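Local coordinates for protein alcohol dehydrogenase (Thermus thermophilus, PDB 2EIH) that probably acts as a zinc-containing, NAD(P)-dependent alcohol dehydrogenase, an oxidoreductase of the medium-chain dehydrogenase family, at residues V46-A51 and L328-R333; V158-G163 and K294-P299; A175-S180 and V240-A245. All blocks are in the same frame, centred on the assembly; numbering follows the deposited sequence.

Contact 1 of 3, residues V46-A51 and L328-R333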
ATOM      1  N   VAL A  46     -21.868 -13.106  25.478  1.00 35.25           N
ATOM      2  CA  VAL A  46     -23.178 -12.498  25.635  1.00 34.92           C
ATOM      3  C   VAL A  46     -23.967 -13.281  26.673  1.00 37.78           C
ATOM      4  O   VAL A  46     -24.678 -12.691  27.486  1.00 39.04           O
ATOM      5  CB  VAL A  46     -23.956 -12.468  24.309  1.00 33.70           C
ATOM      6  CG1 VAL A  46     -25.357 -11.922  24.540  1.00 32.30           C
ATOM      7  CG2 VAL A  46     -23.219 -11.587  23.307  1.00 33.20           C
ATOM      8  N   ARG A  47     -23.832 -14.604  26.664  1.00 38.33           N
ATOM      9  CA  ARG A  47     -24.545 -15.430  27.630  1.00 39.91           C
ATOM     10  C   ARG A  47     -24.094 -15.144  29.060  1.00 40.77           C
ATOM     11  O   ARG A  47     -24.919 -14.983  29.956  1.00 40.04           O
ATOM     12  CB  ARG A  47     -24.354 -16.921  27.324  1.00 40.30           C
ATOM     13  CG  ARG A  47     -24.804 -17.817  28.479  1.00 41.74           C
ATOM     14  CD  ARG A  47     -24.717 -19.300  28.181  1.00 43.15           C
ATOM     15  NE  ARG A  47     -23.380 -19.793  27.852  1.00 44.25           N
ATOM     16  CZ  ARG A  47     -22.378 -19.961  28.711  1.00 44.34           C
ATOM     17  NH1 ARG A  47     -21.217 -20.428  28.269  1.00 45.80           N
ATOM     18  NH2 ARG A  47     -22.523 -19.663  29.994  1.00 43.79           N
ATOM     19  N   LYS A  48     -22.785 -15.093  29.276  1.00 43.46           N
ATOM     20  CA  LYS A  48     -22.251 -14.831  30.610  1.00 46.20           C
ATOM     21  C   LYS A  48     -22.558 -13.420  31.094  1.00 47.46           C
ATOM     22  O   LYS A  48     -22.623 -13.175  32.296  1.00 47.58           O
ATOM     23  CB  LYS A  48     -20.740 -15.046  30.635  1.00 46.65           C
ATOM     24  CG  LYS A  48     -20.328 -16.495  30.586  1.00 48.25           C
ATOM     25  CD  LYS A  48     -18.819 -16.624  30.643  1.00 49.71           C
ATOM     26  CE  LYS A  48     -18.418 -18.063  30.886  1.00 50.45           C
ATOM     27  NZ  LYS A  48     -16.943 -18.244  30.856  1.00 53.43           N
ATOM     28  N   GLY A  49     -22.742 -12.494  30.159  1.00 48.67           N
ATOM     29  CA  GLY A  49     -23.036 -11.123  30.535  1.00 49.95           C
ATOM     30  C   GLY A  49     -21.825 -10.227  30.371  1.00 50.62           C
ATOM     31  O   GLY A  49     -21.894  -9.018  30.596  1.00 51.32           O
ATOM     32  N   VAL A  50     -20.712 -10.825  29.969  1.00 50.95           N
ATOM     33  CA  VAL A  50     -19.477 -10.097  29.761  1.00 52.63           C
ATOM     34  C   VAL A  50     -19.574  -9.153  28.574  1.00 53.11           C
ATOM     35  O   VAL A  50     -18.829  -8.180  28.481  1.00 52.91           O
ATOM     36  CB  VAL A  50     -18.322 -11.064  29.509  1.00 53.92           C
ATOM     37  CG1 VAL A  50     -17.006 -10.307  29.500  1.00 55.81           C
ATOM     38  CG2 VAL A  50     -18.318 -12.148  30.569  1.00 54.67           C
ATOM     39  N   ALA A  51     -20.493  -9.445  27.665  1.00 54.00           N
ATOM     40  CA  ALA A  51     -20.669  -8.611  26.488  1.00 56.33           C
ATOM     41  C   ALA A  51     -22.120  -8.202  26.305  1.00 57.91           C
ATOM     42  O   ALA A  51     -23.037  -8.914  26.716  1.00 58.24           O
ATOM     43  CB  ALA A  51     -20.180  -9.350  25.250  1.00 54.83           C
ATOM     44  N   LEU A 328     -19.259 -27.612  25.133  1.00 42.70           N
ATOM     45  CA  LEU A 328     -18.252 -28.121  24.213  1.00 42.47           C
ATOM     46  C   LEU A 328     -17.295 -27.048  23.738  1.00 43.20           C
ATOM     47  O   LEU A 328     -16.097 -27.285  23.589  1.00 42.97           O
ATOM     48  CB  LEU A 328     -18.917 -28.730  22.984  1.00 41.98           C
ATOM     49  CG  LEU A 328     -19.536 -30.107  23.121  1.00 41.76           C
ATOM     50  CD1 LEU A 328     -20.307 -30.426  21.861  1.00 41.95           C
ATOM     51  CD2 LEU A 328     -18.445 -31.134  23.367  1.00 42.33           C
ATOM     52  N   LEU A 329     -17.834 -25.867  23.481  1.00 45.52           N
ATOM     53  CA  LEU A 329     -17.035 -24.757  22.990  1.00 48.04           C
ATOM     54  C   LEU A 329     -16.185 -24.114  24.069  1.00 49.68           C
ATOM     55  O   LEU A 329     -15.041 -23.743  23.827  1.00 48.95           O
ATOM     56  CB  LEU A 329     -17.944 -23.704  22.363  1.00 47.60           C
ATOM     57  CG  LEU A 329     -17.206 -22.584  21.641  1.00 47.95           C
ATOM     58  CD1 LEU A 329     -16.306 -23.163  20.554  1.00 48.88           C
ATOM     59  CD2 LEU A 329     -18.227 -21.634  21.041  1.00 48.31           C
ATOM     60  N   GLU A 330     -16.747 -23.984  25.262  1.00 52.18           N
ATOM     61  CA  GLU A 330     -16.019 -23.376  26.360  1.00 55.50           C
ATOM     62  C   GLU A 330     -14.794 -24.166  26.789  1.00 55.96           C
ATOM     63  O   GLU A 330     -13.825 -23.587  27.287  1.00 56.42           O
ATOM     64  CB  GLU A 330     -16.939 -23.173  27.560  1.00 56.87           C
ATOM     65  CG  GLU A 330     -17.936 -22.049  27.370  1.00 60.10           C
ATOM     66  CD  GLU A 330     -18.609 -21.666  28.666  1.00 61.71           C
ATOM     67  OE1 GLU A 330     -19.299 -22.527  29.258  1.00 62.33           O
ATOM     68  OE2 GLU A 330     -18.443 -20.503  29.094  1.00 62.78           O
ATOM     69  N   GLU A 331     -14.830 -25.481  26.597  1.00 56.81           N
ATOM     70  CA  GLU A 331     -13.707 -26.331  26.980  1.00 57.62           C
ATOM     71  C   GLU A 331     -12.650 -26.506  25.879  1.00 56.94           C
ATOM     72  O   GLU A 331     -11.685 -27.253  26.054  1.00 55.44           O
ATOM     73  CB  GLU A 331     -14.220 -27.703  27.438  1.00 59.83           C
ATOM     74  CG  GLU A 331     -14.695 -28.628  26.323  1.00 65.01           C
ATOM     75  CD  GLU A 331     -15.292 -29.943  26.849  1.00 67.57           C
ATOM     76  OE1 GLU A 331     -15.378 -30.923  26.071  1.00 67.01           O
ATOM     77  OE2 GLU A 331     -15.687 -29.991  28.037  1.00 69.47           O
ATOM     78  N   ARG A 332     -12.830 -25.797  24.765  1.00 56.78           N
ATOM     79  CA  ARG A 332     -11.913 -25.854  23.623  1.00 56.04           C
ATOM     80  C   ARG A 332     -11.386 -27.261  23.329  1.00 53.97           C
ATOM     81  O   ARG A 332     -10.208 -27.436  23.004  1.00 53.93           O
ATOM     82  CB  ARG A 332     -10.719 -24.907  23.832  1.00 58.58           C
ATOM     83  CG  ARG A 332     -10.930 -23.451  23.394  1.00 62.87           C
ATOM     84  CD  ARG A 332     -11.418 -22.548  24.528  1.00 66.36           C
ATOM     85  NE  ARG A 332     -11.528 -21.150  24.100  1.00 69.01           N
ATOM     86  CZ  ARG A 332     -12.002 -20.163  24.859  1.00 70.34           C
ATOM     87  NH1 ARG A 332     -12.068 -18.924  24.384  1.00 70.88           N
ATOM     88  NH2 ARG A 332     -12.422 -20.413  26.094  1.00 71.22           N
ATOM     89  N   ARG A 333     -12.254 -28.261  23.424  1.00 50.83           N
ATOM     90  CA  ARG A 333     -11.835 -29.632  23.174  1.00 48.76           C
ATOM     91  C   ARG A 333     -12.084 -30.045  21.730  1.00 44.82           C
ATOM     92  O   ARG A 333     -11.217 -30.628  21.081  1.00 44.26           O
ATOM     93  CB  ARG A 333     -12.554 -30.581  24.135  1.00 52.59           C
ATOM     94  CG  ARG A 333     -12.089 -32.018  24.054  1.00 57.93           C
ATOM     95  CD  ARG A 333     -12.618 -32.846  25.225  1.00 64.14           C
ATOM     96  NE  ARG A 333     -14.062 -33.078  25.190  1.00 67.54           N
ATOM     97  CZ  ARG A 333     -14.691 -33.807  24.270  1.00 69.03           C
ATOM     98  NH1 ARG A 333     -14.002 -34.379  23.288  1.00 69.08           N
ATOM     99  NH2 ARG A 333     -16.007 -33.980  24.344  1.00 69.86           N
TER
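A salt-bridge network of Arg47, Lys48 and Glu330 links the C-terminal ends of two helices, 41-48 and 322-330, in the part of the fold built from the GroES-like sheet. The backbones stay well apart, the closest CA pair being Lys48 and Glu330 at 11.4 Å, and long side chains bridge the distance. Arg47 and Lys48 converge on one carboxylate oxygen: Glu330 OE2 lies 2.9 Å from Arg47 NH1 and 3.2 Å from Lys48 NZ. The carboxylate meets the guanidinium at its edge, with the two planes nearly perpendicular (83°), and Arg47 NH1 is almost as close to Glu330 OE1, at 3.0 Å. This is charge pairing rather than directed hydrogen bonding. A bend at chi3 (60°) brings Arg47 NH1 round to the carboxylate, whereas the extended Lys48 comes alongside Glu330 OE2, with CE as near as NZ. Two positive groups around one acid would probably favour its ionised form. The other guanidinium nitrogens of Arg47 are held elsewhere, NH2 by the carbonyl of Gly10 and NE by His326 ND1. Val44 of helix 41-48 also touches Glu330, and helix 322-330 is itself the crossover between the parallel strands 313-318 and 337-341.

Contact 2 of 3, residues V158-G163 and K294-P299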
ATOM      1  N   VAL A 158      -4.748 -12.517   8.115  1.00 24.63           N
ATOM      2  CA  VAL A 158      -3.785 -13.034   7.138  1.00 23.65           C
ATOM      3  C   VAL A 158      -3.543 -12.099   5.948  1.00 23.12           C
ATOM      4  O   VAL A 158      -2.417 -11.677   5.693  1.00 24.22           O
ATOM      5  CB  VAL A 158      -4.262 -14.423   6.618  1.00 24.12           C
ATOM      6  CG1 VAL A 158      -3.320 -14.955   5.543  1.00 21.53           C
ATOM      7  CG2 VAL A 158      -4.337 -15.403   7.785  1.00 21.58           C
ATOM      8  N   VAL A 159      -4.611 -11.773   5.234  1.00 22.05           N
ATOM      9  CA  VAL A 159      -4.520 -10.919   4.059  1.00 21.34           C
ATOM     10  C   VAL A 159      -4.267  -9.417   4.324  1.00 23.71           C
ATOM     11  O   VAL A 159      -3.239  -8.884   3.914  1.00 24.02           O
ATOM     12  CB  VAL A 159      -5.786 -11.114   3.190  1.00 19.58           C
ATOM     13  CG1 VAL A 159      -5.685 -10.314   1.909  1.00 17.42           C
ATOM     14  CG2 VAL A 159      -5.957 -12.592   2.875  1.00 15.80           C
ATOM     15  N   ASP A 160      -5.187  -8.741   5.010  1.00 25.40           N
ATOM     16  CA  ASP A 160      -5.038  -7.310   5.288  1.00 26.81           C
ATOM     17  C   ASP A 160      -4.009  -6.947   6.376  1.00 27.66           C
ATOM     18  O   ASP A 160      -3.099  -6.163   6.135  1.00 29.89           O
ATOM     19  CB  ASP A 160      -6.412  -6.707   5.629  1.00 25.79           C
ATOM     20  CG  ASP A 160      -7.460  -6.977   4.542  1.00 29.76           C
ATOM     21  OD1 ASP A 160      -7.187  -6.671   3.357  1.00 30.61           O
ATOM     22  OD2 ASP A 160      -8.559  -7.480   4.867  1.00 28.46           O
ATOM     23  N   LYS A 161      -4.150  -7.514   7.565  1.00 27.23           N
ATOM     24  CA  LYS A 161      -3.234  -7.232   8.671  1.00 26.23           C
ATOM     25  C   LYS A 161      -1.807  -7.736   8.473  1.00 25.38           C
ATOM     26  O   LYS A 161      -0.863  -6.955   8.505  1.00 28.00           O
ATOM     27  CB  LYS A 161      -3.787  -7.830   9.966  1.00 28.01           C
ATOM     28  CG  LYS A 161      -4.367  -6.824  10.935  1.00 29.20           C
ATOM     29  CD  LYS A 161      -5.456  -5.952  10.348  1.00 23.21           C
ATOM     30  CE  LYS A 161      -5.980  -5.058  11.453  1.00 22.74           C
ATOM     31  NZ  LYS A 161      -6.898  -3.985  11.021  1.00 23.47           N
ATOM     32  N   LEU A 162      -1.645  -9.038   8.277  1.00 22.68           N
ATOM     33  CA  LEU A 162      -0.317  -9.612   8.111  1.00 22.55           C
ATOM     34  C   LEU A 162       0.259  -9.487   6.703  1.00 24.04           C
ATOM     35  O   LEU A 162       1.472  -9.624   6.512  1.00 24.43           O
ATOM     36  CB  LEU A 162      -0.338 -11.089   8.508  1.00 22.34           C
ATOM     37  CG  LEU A 162      -0.713 -11.401   9.955  1.00 20.53           C
ATOM     38  CD1 LEU A 162      -1.162 -12.846  10.049  1.00 21.87           C
ATOM     39  CD2 LEU A 162       0.461 -11.119  10.884  1.00 20.19           C
ATOM     40  N   GLY A 163      -0.600  -9.235   5.718  1.00 24.62           N
ATOM     41  CA  GLY A 163      -0.125  -9.128   4.349  1.00 23.95           C
ATOM     42  C   GLY A 163       0.683 -10.355   3.940  1.00 25.76           C
ATOM     43  O   GLY A 163       1.705 -10.238   3.257  1.00 27.49           O
ATOM     44  N   LYS A 294     -17.421  -6.747   5.055  1.00 28.30           N
ATOM     45  CA  LYS A 294     -18.405  -7.635   4.447  1.00 29.26           C
ATOM     46  C   LYS A 294     -18.030  -8.077   3.042  1.00 29.54           C
ATOM     47  O   LYS A 294     -18.368  -9.177   2.618  1.00 30.54           O
ATOM     48  CB  LYS A 294     -19.772  -6.958   4.393  1.00 28.28           C
ATOM     49  CG  LYS A 294     -20.519  -6.935   5.691  1.00 27.38           C
ATOM     50  CD  LYS A 294     -21.983  -6.590   5.443  1.00 27.95           C
ATOM     51  CE  LYS A 294     -22.215  -5.087   5.419  1.00 29.29           C
ATOM     52  NZ  LYS A 294     -22.000  -4.493   6.769  1.00 28.52           N
ATOM     53  N   SER A 295     -17.340  -7.209   2.318  1.00 30.61           N
ATOM     54  CA  SER A 295     -16.942  -7.503   0.945  1.00 31.08           C
ATOM     55  C   SER A 295     -16.044  -8.729   0.849  1.00 31.04           C
ATOM     56  O   SER A 295     -16.034  -9.415  -0.166  1.00 32.41           O
ATOM     57  CB  SER A 295     -16.226  -6.289   0.341  1.00 30.74           C
ATOM     58  OG  SER A 295     -15.067  -5.950   1.103  1.00 27.89           O
ATOM     59  N   ARG A 296     -15.302  -8.999   1.914  1.00 30.61           N
ATOM     60  CA  ARG A 296     -14.393 -10.135   1.947  1.00 32.19           C
ATOM     61  C   ARG A 296     -15.088 -11.497   1.880  1.00 31.73           C
ATOM     62  O   ARG A 296     -14.452 -12.489   1.538  1.00 32.59           O
ATOM     63  CB  ARG A 296     -13.540 -10.080   3.212  1.00 34.19           C
ATOM     64  CG  ARG A 296     -12.793  -8.773   3.393  1.00 36.08           C
ATOM     65  CD  ARG A 296     -11.681  -8.653   2.366  1.00 36.19           C
ATOM     66  NE  ARG A 296     -10.849  -7.479   2.613  1.00 37.02           N
ATOM     67  CZ  ARG A 296     -11.094  -6.269   2.125  1.00 35.53           C
ATOM     68  NH1 ARG A 296     -10.275  -5.271   2.415  1.00 34.49           N
ATOM     69  NH2 ARG A 296     -12.140  -6.069   1.333  1.00 33.99           N
ATOM     70  N   LEU A 297     -16.380 -11.551   2.201  1.00 29.56           N
ATOM     71  CA  LEU A 297     -17.112 -12.816   2.188  1.00 28.36           C
ATOM     72  C   LEU A 297     -17.294 -13.371   0.780  1.00 28.50           C
ATOM     73  O   LEU A 297     -17.528 -14.564   0.600  1.00 27.82           O
ATOM     74  CB  LEU A 297     -18.494 -12.655   2.849  1.00 28.20           C
ATOM     75  CG  LEU A 297     -19.062 -13.802   3.724  1.00 29.31           C
ATOM     76  CD1 LEU A 297     -20.553 -13.957   3.499  1.00 25.35           C
ATOM     77  CD2 LEU A 297     -18.348 -15.113   3.430  1.00 26.37           C
ATOM     78  N   PHE A 298     -17.208 -12.503  -0.221  1.00 29.73           N
ATOM     79  CA  PHE A 298     -17.377 -12.926  -1.616  1.00 30.64           C
ATOM     80  C   PHE A 298     -16.200 -13.765  -2.115  1.00 28.89           C
ATOM     81  O   PHE A 298     -16.390 -14.870  -2.626  1.00 28.71           O
ATOM     82  CB  PHE A 298     -17.604 -11.704  -2.507  1.00 33.10           C
ATOM     83  CG  PHE A 298     -18.853 -10.945  -2.158  1.00 37.76           C
ATOM     84  CD1 PHE A 298     -18.868 -10.061  -1.076  1.00 39.36           C
ATOM     85  CD2 PHE A 298     -20.031 -11.150  -2.876  1.00 39.61           C
ATOM     86  CE1 PHE A 298     -20.043  -9.391  -0.706  1.00 40.68           C
ATOM     87  CE2 PHE A 298     -21.207 -10.486  -2.516  1.00 42.02           C
ATOM     88  CZ  PHE A 298     -21.212  -9.601  -1.423  1.00 40.28           C
ATOM     89  N   PRO A 299     -14.966 -13.251  -1.989  1.00 27.85           N
ATOM     90  CA  PRO A 299     -13.854 -14.083  -2.459  1.00 27.19           C
ATOM     91  C   PRO A 299     -13.776 -15.398  -1.660  1.00 26.96           C
ATOM     92  O   PRO A 299     -13.505 -16.459  -2.219  1.00 28.12           O
ATOM     93  CB  PRO A 299     -12.630 -13.192  -2.234  1.00 26.62           C
ATOM     94  CG  PRO A 299     -13.033 -12.327  -1.098  1.00 25.17           C
ATOM     95  CD  PRO A 299     -14.466 -11.972  -1.456  1.00 27.17           C
TER
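Asp160 OD2 accepts a hydrogen bond from Arg296 NE at 3.2 Å, part of a salt bridge between helix 148-161 and the short 3-10 turn, residues 294-296, that leads into helix 297-306. In this medium-chain dehydrogenase fold the bridge joins the helix leading into the Rossmann-type sheet, at its central strand 169-172, to the segment that follows the edge strand 285-288, where the chain returns towards the catalytic part. The bond is nearly straight, with an N-H...O angle of 164°. OD2 uses its syn lone pair and lies close to the guanidinium plane, so the acid meets the edge of the arginine and not its face. The match is one-sided, however. The carboxylate is turned 58° from the guanidinium, and the second pair of atoms, Asp160 OD1 and Arg296 NH1, stands 3.5 Å apart, which is short of a paired, two-bond grip. Arg296 reaches its partner by a fold in the chain at chi2 (-70°), and on the way it packs against Leu152 and Trp155 of helix 148-161. Replacing Arg296 by an alanine removes the guanidinium, and the Asp160 carboxylate would probably be left without its positive mate, while Leu152 and Trp155 would probably lose a packing partner. The neighbouring Lys294 heads elsewhere, its NZ held by Asp104, Ser92 and the carbonyl of Gly90, while Ser295 packs on Ala101 of the second subunit. Within the turn, Leu297 N bonds back to Lys294 O at 3.1 Å, fixing the backbone from which Arg296 projects.

Contact 3 of 3, residues A175-S180 and V240-A245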
ATOM      1  N   ALA A 175      -4.130 -24.998  16.791  1.00 29.95           N
ATOM      2  CA  ALA A 175      -4.929 -25.485  15.676  1.00 32.44           C
ATOM      3  C   ALA A 175      -6.273 -26.087  16.094  1.00 34.97           C
ATOM      4  O   ALA A 175      -6.390 -26.699  17.154  1.00 37.08           O
ATOM      5  CB  ALA A 175      -4.138 -26.500  14.874  1.00 30.90           C
ATOM      6  N   GLY A 176      -7.283 -25.899  15.246  1.00 36.73           N
ATOM      7  CA  GLY A 176      -8.615 -26.425  15.513  1.00 37.65           C
ATOM      8  C   GLY A 176      -9.492 -25.527  16.354  1.00 38.25           C
ATOM      9  O   GLY A 176     -10.719 -25.656  16.361  1.00 38.42           O
ATOM     10  N   SER A 177      -8.856 -24.603  17.059  1.00 39.13           N
ATOM     11  CA  SER A 177      -9.563 -23.683  17.933  1.00 40.84           C
ATOM     12  C   SER A 177      -9.582 -22.253  17.377  1.00 40.00           C
ATOM     13  O   SER A 177      -8.564 -21.736  16.907  1.00 39.29           O
ATOM     14  CB  SER A 177      -8.895 -23.713  19.310  1.00 43.34           C
ATOM     15  OG  SER A 177      -9.626 -22.974  20.280  1.00 49.16           O
ATOM     16  N   GLY A 178     -10.754 -21.628  17.436  1.00 38.47           N
ATOM     17  CA  GLY A 178     -10.910 -20.266  16.958  1.00 37.57           C
ATOM     18  C   GLY A 178     -10.797 -20.094  15.455  1.00 37.28           C
ATOM     19  O   GLY A 178     -11.503 -20.749  14.680  1.00 37.67           O
ATOM     20  N   VAL A 179      -9.896 -19.214  15.036  1.00 34.38           N
ATOM     21  CA  VAL A 179      -9.701 -18.949  13.622  1.00 32.20           C
ATOM     22  C   VAL A 179      -8.523 -19.684  12.993  1.00 29.59           C
ATOM     23  O   VAL A 179      -8.213 -19.464  11.829  1.00 28.25           O
ATOM     24  CB  VAL A 179      -9.514 -17.440  13.392  1.00 32.44           C
ATOM     25  CG1 VAL A 179     -10.817 -16.712  13.696  1.00 36.86           C
ATOM     26  CG2 VAL A 179      -8.403 -16.912  14.293  1.00 31.71           C
ATOM     27  N   SER A 180      -7.876 -20.559  13.755  1.00 26.46           N
ATOM     28  CA  SER A 180      -6.721 -21.290  13.240  1.00 27.81           C
ATOM     29  C   SER A 180      -7.042 -22.135  12.000  1.00 29.11           C
ATOM     30  O   SER A 180      -6.293 -22.113  11.022  1.00 30.69           O
ATOM     31  CB  SER A 180      -6.125 -22.186  14.324  1.00 27.69           C
ATOM     32  OG  SER A 180      -7.070 -23.080  14.852  1.00 29.95           O
ATOM     33  N   VAL A 240      -0.384 -15.689  13.461  1.00 29.52           N
ATOM     34  CA  VAL A 240      -1.816 -15.572  13.699  1.00 29.80           C
ATOM     35  C   VAL A 240      -2.101 -16.146  15.076  1.00 32.91           C
ATOM     36  O   VAL A 240      -1.940 -17.341  15.297  1.00 34.62           O
ATOM     37  CB  VAL A 240      -2.631 -16.359  12.676  1.00 28.01           C
ATOM     38  CG1 VAL A 240      -4.109 -16.176  12.956  1.00 23.87           C
ATOM     39  CG2 VAL A 240      -2.280 -15.911  11.273  1.00 24.33           C
ATOM     40  N   ASP A 241      -2.529 -15.292  15.996  1.00 36.42           N
ATOM     41  CA  ASP A 241      -2.811 -15.717  17.355  1.00 41.56           C
ATOM     42  C   ASP A 241      -4.228 -15.338  17.790  1.00 46.49           C
ATOM     43  O   ASP A 241      -4.662 -14.209  17.576  1.00 48.17           O
ATOM     44  CB  ASP A 241      -1.799 -15.075  18.302  1.00 40.23           C
ATOM     45  CG  ASP A 241      -1.833 -15.685  19.677  1.00 41.98           C
ATOM     46  OD1 ASP A 241      -1.138 -15.185  20.580  1.00 43.50           O
ATOM     47  OD2 ASP A 241      -2.558 -16.676  19.855  1.00 43.31           O
ATOM     48  N   HIS A 242      -4.957 -16.267  18.398  1.00 50.83           N
ATOM     49  CA  HIS A 242      -6.314 -15.955  18.848  1.00 56.59           C
ATOM     50  C   HIS A 242      -6.456 -16.270  20.325  1.00 59.15           C
ATOM     51  O   HIS A 242      -7.555 -16.241  20.872  1.00 59.19           O
ATOM     52  CB  HIS A 242      -7.356 -16.765  18.073  1.00 58.92           C
ATOM     53  CG  HIS A 242      -7.324 -18.227  18.379  1.00 62.15           C
ATOM     54  ND1 HIS A 242      -6.376 -19.078  17.852  1.00 63.59           N
ATOM     55  CD2 HIS A 242      -8.095 -18.986  19.194  1.00 63.68           C
ATOM     56  CE1 HIS A 242      -6.563 -20.295  18.329  1.00 64.64           C
ATOM     57  NE2 HIS A 242      -7.601 -20.265  19.147  1.00 64.83           N
ATOM     58  N   THR A 243      -5.342 -16.584  20.965  1.00 62.37           N
ATOM     59  CA  THR A 243      -5.370 -16.905  22.376  1.00 66.10           C
ATOM     60  C   THR A 243      -4.598 -15.853  23.165  1.00 70.12           C
ATOM     61  O   THR A 243      -5.180 -15.112  23.962  1.00 70.71           O
ATOM     62  CB  THR A 243      -4.780 -18.307  22.627  1.00 65.20           C
ATOM     63  OG1 THR A 243      -3.422 -18.363  22.164  1.00 61.73           O
ATOM     64  CG2 THR A 243      -5.605 -19.352  21.885  1.00 64.30           C
ATOM     65  N   GLY A 244      -3.292 -15.776  22.922  1.00 74.34           N
ATOM     66  CA  GLY A 244      -2.453 -14.808  23.609  1.00 77.25           C
ATOM     67  C   GLY A 244      -2.655 -14.811  25.110  1.00 79.15           C
ATOM     68  O   GLY A 244      -3.292 -15.707  25.665  1.00 79.45           O
ATOM     69  N   ALA A 245      -2.101 -13.803  25.769  1.00 80.86           N
ATOM     70  CA  ALA A 245      -2.223 -13.664  27.215  1.00 82.27           C
ATOM     71  C   ALA A 245      -1.890 -14.953  27.960  1.00 82.62           C
ATOM     72  O   ALA A 245      -2.416 -15.206  29.046  1.00 83.45           O
ATOM     73  CB  ALA A 245      -3.630 -13.206  27.572  1.00 82.99           C
TER
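The imidazole of His242 lies across the turn of 175-180, with Gly178 CA over one face in a CH-pi contact, 4.2 Å from the ring centroid. The opposite face is covered by the methyl CG2 of the adjacent Thr243, towards the rim. Val179 adds an aliphatic touch, its CG2 3.9 Å from His242 CB, and Ser177 comes up with its OG 3.6 Å from His242 NE2. With CG between the backbone N and the carbonyl carbon (chi1 69°), the ring swings over the type II' turn of Ser177 to Ser180. That turn belongs to the glycine-containing loop between strand 169-172 and helix 180-189, which in related dehydrogenases binds the dinucleotide and probably does so here, and His242 follows the neighbouring parallel strand 236-241. A CB at Gly178 would come within clashing distance of His242 CD2, so a side chain there would probably not fit, and the positive phi also suits a glycine. Behind His242 the chain is held by an Asx turn: Asp241 OD2 accepts from Thr243 N at 3.0 Å, nearly linearly (168°), and from Thr243 OG1 at 3.0 Å. With no hydrogen bond across the two segments, the ring is placed by face packing and shape.

The three contacts are nested along the chain: 175-180 with 240-245 closes the innermost loop, 158-163 with 294-299 encloses it, and 46-51 with 328-333 encloses both. Contact 3 lies between the others, its centre about 15 Å from that of contact 1 and about 17 Å from that of contact 2, while contacts 1 and 2 are about 26 Å apart between centres, on opposite sides of the chain's centre. Contact 3 touches both: Arg332 packs on Ser177, and Leu162 and Val158 pack on Val240. Segment 158-163 thus joins contact 2 to contact 3 at the parallel sheet of the probable cofactor-binding half, while contact 1, beside the mixed sheet, and contact 2 each tie distant parts of the chain together.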